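Local coordinates for protein S-adenosylmethionine decarboxylase proenzyme (Aquifex aeolicus, PDB 2III) that probably decarboxylates S-adenosylmethionine with a self-made pyruvoyl cofactor, supplying the aminopropyl donor for spermidine and spermine synthesis, at residues A[21-31]-A[66-77]; A[5-13]-A[87-95]. All blocks are in the same frame, centred on the assembly; numbering follows the deposited sequence.

Contact 1 of 2, residues A[21-31]-A[66-77]; sequences IDRVEDIRELL and ISIHTWPEHGLA. With MG (magnesium ion), chain B.
Ile21 lays its side chain over Thr70, Pro72 and the hairpin turn that follows. The contact packs helix 24-37 on the antiparallel sheet of a two-layer alpha/beta sandwich. The segments of helix 24-31 and strand 66-71 run roughly antiparallel, at 153°, with axes 10.2 Å apart. Along the strand, Ile66, Ile68 and Thr70 point to the helix. Ser67 and His69 point to the other face of the sheet, where His69 meets His65 of the second subunit. His69 is the predicted proton acceptor for self-processing.

Ile68 is gripped at both branches. With CG1 anti to the backbone N (chi1 -177°) and the chain extended beyond it, CD1 reaches the helix layer. There CD1 touches Ile27 CD1 and, at 3.8 Å, Leu30 CD2. Its CG2 meets Ile27 CG2 and Leu31 CD1. Leu31 and Ile66 lie alongside each other, pointing opposite ways, and Leu31 CD2 is 3.8 Å from Ile66 CG2. Leu30 and Leu31 also touch helix 87-101.

The end near the magnesium ion is more polar. Pro72 CG rests 3.5 Å from Asp22 CA, so the proline ring backs the loop that carries a metal ligand. Asp22 OD2 binds the magnesium ion at 2.3 Å, and Asp19 O is a further ligand. Asp26 OD2 accepts a bond from Arg23 N at the start of the helix.

Trp71, Gly75 and Leu76 form a G1 beta bulge, with Gly75 at positive phi. Ile21 CD1 reaches this turn and lies 3.6 Å from Leu76 O. Thr70 binds the loop directly: its OG1 donates to Ile21 O at 2.8 Å, in the carbonyl plane, with a C=O...donor angle of 158°.

Contact 2 of 2, residues A[5-13]-A[87-95]; sequences LGLHILADL and PSKAYRAMD
A chi1 of -166° turns Leu7 CG away from its own amide nitrogen and sends CD2 across to the start of the helix, 3.8 Å from Pro87 CB. The chain of Met94, a selenomethionine, leaves the backbone extended and then folds at chi2 and chi3, which brings CE back against the strand. CE lies 3.7 Å from Ile9 CG2 and also touches Ala11 CB. Ile9 and Met94 overlap side by side, one reaching out from the strand and the other from the helix.

Ile9 CD1 rests against both Ala90 and Tyr91. It lies 3.9 Å from Ala90 CB and sits over one face of the Tyr91 ring. This is a CH-pi contact, 4.1 Å from the ring centroid and 18° off the ring normal.

The interface is apolar, with no hydrogen bond between strand and helix. Leu7, Ile9 and Ala11 point to the helix. His8 and Leu10 point to the other side. Strand 6-13 and helix 87-95 run almost parallel, at 16°, with axes 8.4 Å apart. Helix 87-101 thus lies on one face of the antiparallel sheet and the second subunit meets the other, in the two-layer alpha/beta sandwich of this enzyme.

In the fold
Contacts 1 and 2 pack the two helices of the chain on the same face of one antiparallel sheet. Their centres are about 17 Å apart. Strands 76-84 and 3-14 are neighbours in the sheet, and Ala77 O lies 2.8 Å from Leu13 N, a probable hydrogen bond. The opposite face of the sheet meets the second subunit in both contacts. Contact 1 also holds Asp22 of the magnesium site. The predicted active site lies near them. The side chain of Leu7 is about 8 Å from that of Cys84 and about 9 Å from that of Ser64, the predicted pyruvoyl precursor. Ile66 in contact 1 is about 8 Å from Ser64, side chain to side chain.

Contact 1 of 2, residues A[21-31]-A[66-77]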
# COMPACT_ATOMS: atom_id res chain seq x y z
N ILE A 21 16.90 -5.53 7.81
CA ILE A 21 15.50 -5.85 7.51
C ILE A 21 15.03 -7.24 7.90
O ILE A 21 14.06 -7.74 7.33
CB ILE A 21 15.26 -5.70 5.98
CG1 ILE A 21 16.26 -6.58 5.23
CG2 ILE A 21 15.43 -4.24 5.55
CD1 ILE A 21 16.14 -6.55 3.70
N ASP A 22 15.68 -7.88 8.87
CA ASP A 22 15.27 -9.23 9.25
C ASP A 22 14.26 -9.35 10.39
O ASP A 22 13.46 -10.30 10.40
CB ASP A 22 16.52 -10.09 9.54
CG ASP A 22 17.37 -9.55 10.69
OD1 ASP A 22 18.30 -10.26 11.11
OD2 ASP A 22 17.11 -8.43 11.17
N ARG A 23 14.26 -8.42 11.33
CA ARG A 23 13.32 -8.51 12.45
C ARG A 23 12.33 -7.33 12.47
O ARG A 23 12.56 -6.31 11.81
CB ARG A 23 14.08 -8.56 13.78
CG ARG A 23 15.21 -9.60 13.87
CD ARG A 23 14.73 -11.03 13.67
NE ARG A 23 13.83 -11.49 14.74
CZ ARG A 23 13.14 -12.62 14.69
NH1 ARG A 23 13.23 -13.43 13.64
NH2 ARG A 23 12.34 -12.95 15.70
N VAL A 24 11.24 -7.47 13.21
CA VAL A 24 10.26 -6.40 13.33
C VAL A 24 10.89 -5.15 13.95
O VAL A 24 10.61 -4.03 13.52
CB VAL A 24 9.06 -6.82 14.21
CG1 VAL A 24 8.26 -5.58 14.62
CG2 VAL A 24 8.16 -7.78 13.44
N GLU A 25 11.72 -5.34 14.97
CA GLU A 25 12.39 -4.23 15.64
C GLU A 25 12.99 -3.27 14.62
O GLU A 25 12.86 -2.05 14.76
CB GLU A 25 13.52 -4.74 16.54
CG GLU A 25 13.06 -5.66 17.66
CD GLU A 25 12.25 -6.84 17.15
OE1 GLU A 25 12.73 -7.54 16.23
OE2 GLU A 25 11.14 -7.06 17.67
N ASP A 26 13.64 -3.83 13.60
CA ASP A 26 14.27 -3.02 12.56
C ASP A 26 13.24 -2.19 11.78
O ASP A 26 13.39 -0.98 11.61
CB ASP A 26 15.03 -3.92 11.57
CG ASP A 26 15.95 -4.93 12.25
OD1 ASP A 26 16.92 -4.52 12.91
OD2 ASP A 26 15.69 -6.15 12.11
N ILE A 27 12.18 -2.85 11.29
CA ILE A 27 11.14 -2.18 10.51
C ILE A 27 10.46 -1.09 11.33
O ILE A 27 10.23 0.02 10.83
CB ILE A 27 10.08 -3.19 10.01
CG1 ILE A 27 10.74 -4.20 9.07
CG2 ILE A 27 8.96 -2.48 9.29
CD1 ILE A 27 11.53 -3.56 7.96
N ARG A 28 10.15 -1.41 12.58
CA ARG A 28 9.50 -0.48 13.49
C ARG A 28 10.35 0.76 13.68
O ARG A 28 9.85 1.87 13.54
CB ARG A 28 9.25 -1.16 14.84
CG ARG A 28 8.84 -0.24 15.98
CD ARG A 28 8.12 -1.03 17.07
NE ARG A 28 6.68 -1.02 16.85
CZ ARG A 28 5.85 -1.99 17.24
NH1 ARG A 28 6.32 -3.06 17.86
NH2 ARG A 28 4.55 -1.87 17.01
N GLU A 29 11.62 0.58 14.00
CA GLU A 29 12.49 1.73 14.18
C GLU A 29 12.53 2.55 12.90
O GLU A 29 12.41 3.77 12.93
CB GLU A 29 13.91 1.30 14.53
CG GLU A 29 14.19 1.25 16.02
CD GLU A 29 15.68 1.19 16.32
OE1 GLU A 29 16.40 2.11 15.87
OE2 GLU A 29 16.11 0.24 16.99
N LEU A 30 12.70 1.85 11.79
CA LEU A 30 12.77 2.46 10.47
C LEU A 30 11.55 3.33 10.15
O LEU A 30 11.69 4.52 9.83
CB LEU A 30 12.90 1.37 9.41
CG LEU A 30 13.01 1.81 7.95
CD1 LEU A 30 14.39 2.40 7.71
CD2 LEU A 30 12.78 0.62 7.02
N LEU A 31 10.36 2.75 10.22
CA LEU A 31 9.13 3.48 9.91
C LEU A 31 8.80 4.56 10.94
O LEU A 31 8.23 5.60 10.59
CB LEU A 31 7.94 2.51 9.77
CG LEU A 31 7.98 1.47 8.63
CD1 LEU A 31 6.60 0.87 8.45
CD2 LEU A 31 8.42 2.13 7.33
N ILE A 66 1.98 4.01 4.78
CA ILE A 66 3.37 3.69 4.49
C ILE A 66 3.46 2.20 4.77
O ILE A 66 3.00 1.73 5.80
CB ILE A 66 4.34 4.38 5.46
CG1 ILE A 66 4.28 5.90 5.28
CG2 ILE A 66 5.75 3.85 5.22
CD1 ILE A 66 5.29 6.66 6.14
N SER A 67 4.05 1.45 3.85
CA SER A 67 4.16 0.01 4.07
C SER A 67 5.53 -0.49 3.64
O SER A 67 6.20 0.14 2.82
CB SER A 67 3.08 -0.73 3.28
OG SER A 67 3.24 -0.50 1.89
N ILE A 68 5.93 -1.62 4.21
CA ILE A 68 7.20 -2.25 3.87
C ILE A 68 7.12 -3.75 4.11
O ILE A 68 6.63 -4.21 5.15
CB ILE A 68 8.38 -1.68 4.67
CG1 ILE A 68 9.68 -2.36 4.20
CG2 ILE A 68 8.17 -1.91 6.15
CD1 ILE A 68 10.96 -1.76 4.76
N HIS A 69 7.58 -4.51 3.13
CA HIS A 69 7.60 -5.96 3.18
C HIS A 69 9.06 -6.31 2.90
O HIS A 69 9.69 -5.69 2.03
CB HIS A 69 6.66 -6.52 2.11
CG HIS A 69 5.24 -6.05 2.24
ND1 HIS A 69 4.41 -6.45 3.27
CD2 HIS A 69 4.50 -5.21 1.47
CE1 HIS A 69 3.23 -5.88 3.12
NE2 HIS A 69 3.25 -5.12 2.04
N THR A 70 9.62 -7.27 3.63
CA THR A 70 11.03 -7.59 3.42
C THR A 70 11.38 -9.06 3.26
O THR A 70 10.66 -9.95 3.71
CB THR A 70 11.89 -7.03 4.57
OG1 THR A 70 11.73 -7.84 5.73
CG2 THR A 70 11.47 -5.60 4.89
N TRP A 71 12.52 -9.29 2.61
CA TRP A 71 13.05 -10.62 2.34
C TRP A 71 14.55 -10.56 2.55
O TRP A 71 15.30 -10.24 1.63
CB TRP A 71 12.78 -11.02 0.88
CG TRP A 71 11.33 -11.28 0.57
CD1 TRP A 71 10.71 -12.49 0.55
CD2 TRP A 71 10.34 -10.30 0.24
NE1 TRP A 71 9.38 -12.33 0.22
CE2 TRP A 71 9.13 -11.00 0.03
CE3 TRP A 71 10.35 -8.90 0.10
CZ2 TRP A 71 7.93 -10.34 -0.32
CZ3 TRP A 71 9.17 -8.25 -0.24
CH2 TRP A 71 7.97 -8.98 -0.45
N PRO A 72 14.99 -10.82 3.79
CA PRO A 72 16.42 -10.79 4.11
C PRO A 72 17.27 -11.63 3.15
O PRO A 72 18.34 -11.18 2.72
CB PRO A 72 16.44 -11.34 5.54
CG PRO A 72 15.19 -10.76 6.11
CD PRO A 72 14.18 -10.99 5.00
N GLU A 73 16.80 -12.83 2.81
CA GLU A 73 17.57 -13.71 1.93
C GLU A 73 17.84 -13.12 0.56
O GLU A 73 18.75 -13.57 -0.14
CB GLU A 73 16.87 -15.07 1.76
CG GLU A 73 15.60 -15.01 0.90
CD GLU A 73 14.34 -14.73 1.71
OE1 GLU A 73 14.38 -13.87 2.62
OE2 GLU A 73 13.30 -15.38 1.43
N HIS A 74 17.05 -12.12 0.17
CA HIS A 74 17.20 -11.47 -1.13
C HIS A 74 17.71 -10.04 -1.01
O HIS A 74 17.82 -9.34 -2.02
CB HIS A 74 15.87 -11.47 -1.89
CG HIS A 74 15.42 -12.82 -2.32
ND1 HIS A 74 14.25 -13.40 -1.88
CD2 HIS A 74 15.99 -13.72 -3.16
CE1 HIS A 74 14.11 -14.60 -2.42
NE2 HIS A 74 15.16 -14.81 -3.20
N GLY A 75 18.02 -9.61 0.21
CA GLY A 75 18.49 -8.25 0.41
C GLY A 75 17.47 -7.29 -0.19
O GLY A 75 17.82 -6.22 -0.70
N LEU A 76 16.21 -7.68 -0.09
CA LEU A 76 15.13 -6.89 -0.67
C LEU A 76 14.06 -6.39 0.28
O LEU A 76 13.64 -7.09 1.20
CB LEU A 76 14.45 -7.70 -1.77
CG LEU A 76 13.13 -7.15 -2.31
CD1 LEU A 76 13.42 -5.96 -3.20
CD2 LEU A 76 12.38 -8.23 -3.08
N ALA A 77 13.61 -5.17 0.00
CA ALA A 77 12.55 -4.52 0.77
C ALA A 77 11.67 -3.75 -0.22
O ALA A 77 12.18 -2.99 -1.05
CB ALA A 77 13.14 -3.57 1.81
MG MG B . 18.38 -6.90 12.34
O HOH W 1 17.68 -6.87 13.83

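Contact 2 of 2, residues A[5-13]-A[87-95]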
# COMPACT_ATOMS: atom_id res chain seq x y z
N LEU A 5 -5.19 14.31 -5.16
CA LEU A 5 -5.52 14.19 -3.74
C LEU A 5 -4.39 13.55 -2.96
O LEU A 5 -4.30 13.71 -1.74
CB LEU A 5 -6.80 13.38 -3.56
CG LEU A 5 -8.11 14.08 -3.94
CD1 LEU A 5 -9.27 13.10 -3.86
CD2 LEU A 5 -8.34 15.28 -3.02
N GLY A 6 -3.54 12.81 -3.66
CA GLY A 6 -2.43 12.15 -2.99
C GLY A 6 -1.28 11.77 -3.90
O GLY A 6 -1.43 11.68 -5.12
N LEU A 7 -0.12 11.55 -3.29
CA LEU A 7 1.07 11.16 -4.03
C LEU A 7 1.52 9.83 -3.44
O LEU A 7 1.66 9.69 -2.22
CB LEU A 7 2.17 12.21 -3.86
CG LEU A 7 3.32 12.06 -4.85
CD1 LEU A 7 2.87 12.50 -6.23
CD2 LEU A 7 4.47 12.91 -4.39
N HIS A 8 1.75 8.86 -4.31
CA HIS A 8 2.13 7.53 -3.90
C HIS A 8 3.46 7.14 -4.53
O HIS A 8 3.59 7.08 -5.75
CB HIS A 8 1.02 6.55 -4.32
CG HIS A 8 1.23 5.14 -3.89
ND1 HIS A 8 0.25 4.17 -4.04
CD2 HIS A 8 2.30 4.51 -3.34
CE1 HIS A 8 0.71 3.01 -3.60
NE2 HIS A 8 1.95 3.19 -3.17
N ILE A 9 4.45 6.91 -3.68
CA ILE A 9 5.77 6.51 -4.12
C ILE A 9 5.99 5.05 -3.72
O ILE A 9 5.79 4.68 -2.56
CB ILE A 9 6.88 7.32 -3.45
CG1 ILE A 9 6.62 8.82 -3.58
CG2 ILE A 9 8.23 6.96 -4.07
CD1 ILE A 9 7.55 9.66 -2.71
N LEU A 10 6.41 4.23 -4.67
CA LEU A 10 6.70 2.84 -4.34
C LEU A 10 8.09 2.55 -4.88
O LEU A 10 8.47 3.03 -5.95
CB LEU A 10 5.66 1.88 -4.92
CG LEU A 10 4.99 2.10 -6.28
CD1 LEU A 10 4.13 0.89 -6.61
CD2 LEU A 10 4.12 3.35 -6.24
N ALA A 11 8.87 1.79 -4.12
CA ALA A 11 10.22 1.45 -4.53
C ALA A 11 10.59 0.06 -4.10
O ALA A 11 10.18 -0.41 -3.04
CB ALA A 11 11.20 2.45 -3.94
N ASP A 12 11.36 -0.62 -4.94
CA ASP A 12 11.84 -1.95 -4.61
C ASP A 12 13.33 -1.71 -4.37
O ASP A 12 14.06 -1.28 -5.27
CB ASP A 12 11.60 -2.92 -5.77
CG ASP A 12 10.13 -3.05 -6.12
OD1 ASP A 12 9.27 -2.73 -5.27
OD2 ASP A 12 9.83 -3.48 -7.26
N LEU A 13 13.78 -1.98 -3.15
CA LEU A 13 15.17 -1.75 -2.78
C LEU A 13 15.98 -3.05 -2.76
O LEU A 13 15.63 -3.99 -2.06
CB LEU A 13 15.24 -1.08 -1.41
CG LEU A 13 14.21 0.01 -1.10
CD1 LEU A 13 14.54 0.61 0.25
CD2 LEU A 13 14.23 1.10 -2.18
N PRO A 87 2.94 16.56 -0.71
CA PRO A 87 3.86 15.69 -1.46
C PRO A 87 5.28 15.67 -0.90
O PRO A 87 5.93 14.63 -0.92
CB PRO A 87 3.82 16.29 -2.87
CG PRO A 87 2.47 16.93 -2.93
CD PRO A 87 2.37 17.60 -1.59
N SER A 88 5.75 16.80 -0.39
CA SER A 88 7.09 16.86 0.15
C SER A 88 7.28 15.90 1.32
O SER A 88 8.40 15.45 1.59
CB SER A 88 7.45 18.29 0.57
OG SER A 88 6.76 18.69 1.74
N LYS A 89 6.20 15.59 2.03
CA LYS A 89 6.29 14.67 3.16
C LYS A 89 6.49 13.25 2.63
O LYS A 89 7.26 12.47 3.20
CB LYS A 89 5.04 14.75 4.03
CG LYS A 89 4.90 16.10 4.73
CD LYS A 89 3.92 16.08 5.89
CE LYS A 89 4.02 17.39 6.69
NZ LYS A 89 3.26 17.32 7.97
N ALA A 90 5.79 12.90 1.55
CA ALA A 90 5.95 11.56 0.98
C ALA A 90 7.41 11.40 0.55
O ALA A 90 8.05 10.38 0.82
CB ALA A 90 5.03 11.39 -0.22
N TYR A 91 7.94 12.42 -0.12
CA TYR A 91 9.32 12.35 -0.58
C TYR A 91 10.31 12.25 0.57
O TYR A 91 11.25 11.46 0.52
CB TYR A 91 9.65 13.55 -1.47
CG TYR A 91 9.01 13.49 -2.84
CD1 TYR A 91 7.81 14.14 -3.10
CD2 TYR A 91 9.62 12.79 -3.88
CE1 TYR A 91 7.24 14.10 -4.36
CE2 TYR A 91 9.05 12.74 -5.14
CZ TYR A 91 7.86 13.40 -5.38
OH TYR A 91 7.30 13.37 -6.64
N ARG A 92 10.10 13.04 1.61
CA ARG A 92 10.99 13.01 2.77
C ARG A 92 10.97 11.62 3.43
O ARG A 92 12.01 11.07 3.78
CB ARG A 92 10.57 14.08 3.78
CG ARG A 92 10.78 15.51 3.28
CD ARG A 92 10.35 16.53 4.32
NE ARG A 92 11.14 16.44 5.56
CZ ARG A 92 12.45 16.64 5.63
NH1 ARG A 92 13.07 16.54 6.80
NH2 ARG A 92 13.14 16.95 4.54
N ALA A 93 9.77 11.06 3.58
CA ALA A 93 9.63 9.74 4.19
C ALA A 93 10.39 8.70 3.39
O ALA A 93 11.09 7.87 3.97
CB ALA A 93 8.16 9.36 4.28
N MSE A 94 10.27 8.75 2.07
CA MSE A 94 10.96 7.78 1.22
C MSE A 94 12.47 8.02 1.21
O MSE A 94 13.25 7.07 1.17
CB MSE A 94 10.42 7.81 -0.22
CG MSE A 94 11.02 6.73 -1.12
SE MSE A 94 10.67 4.91 -0.49
CE MSE A 94 8.86 4.68 -1.22
N ASP A 95 12.89 9.28 1.26
CA ASP A 95 14.33 9.60 1.28
C ASP A 95 14.95 9.05 2.56
O ASP A 95 16.06 8.51 2.56
CB ASP A 95 14.58 11.12 1.23
CG ASP A 95 14.18 11.75 -0.09
OD1 ASP A 95 14.10 11.01 -1.10
OD2 ASP A 95 13.98 12.98 -0.13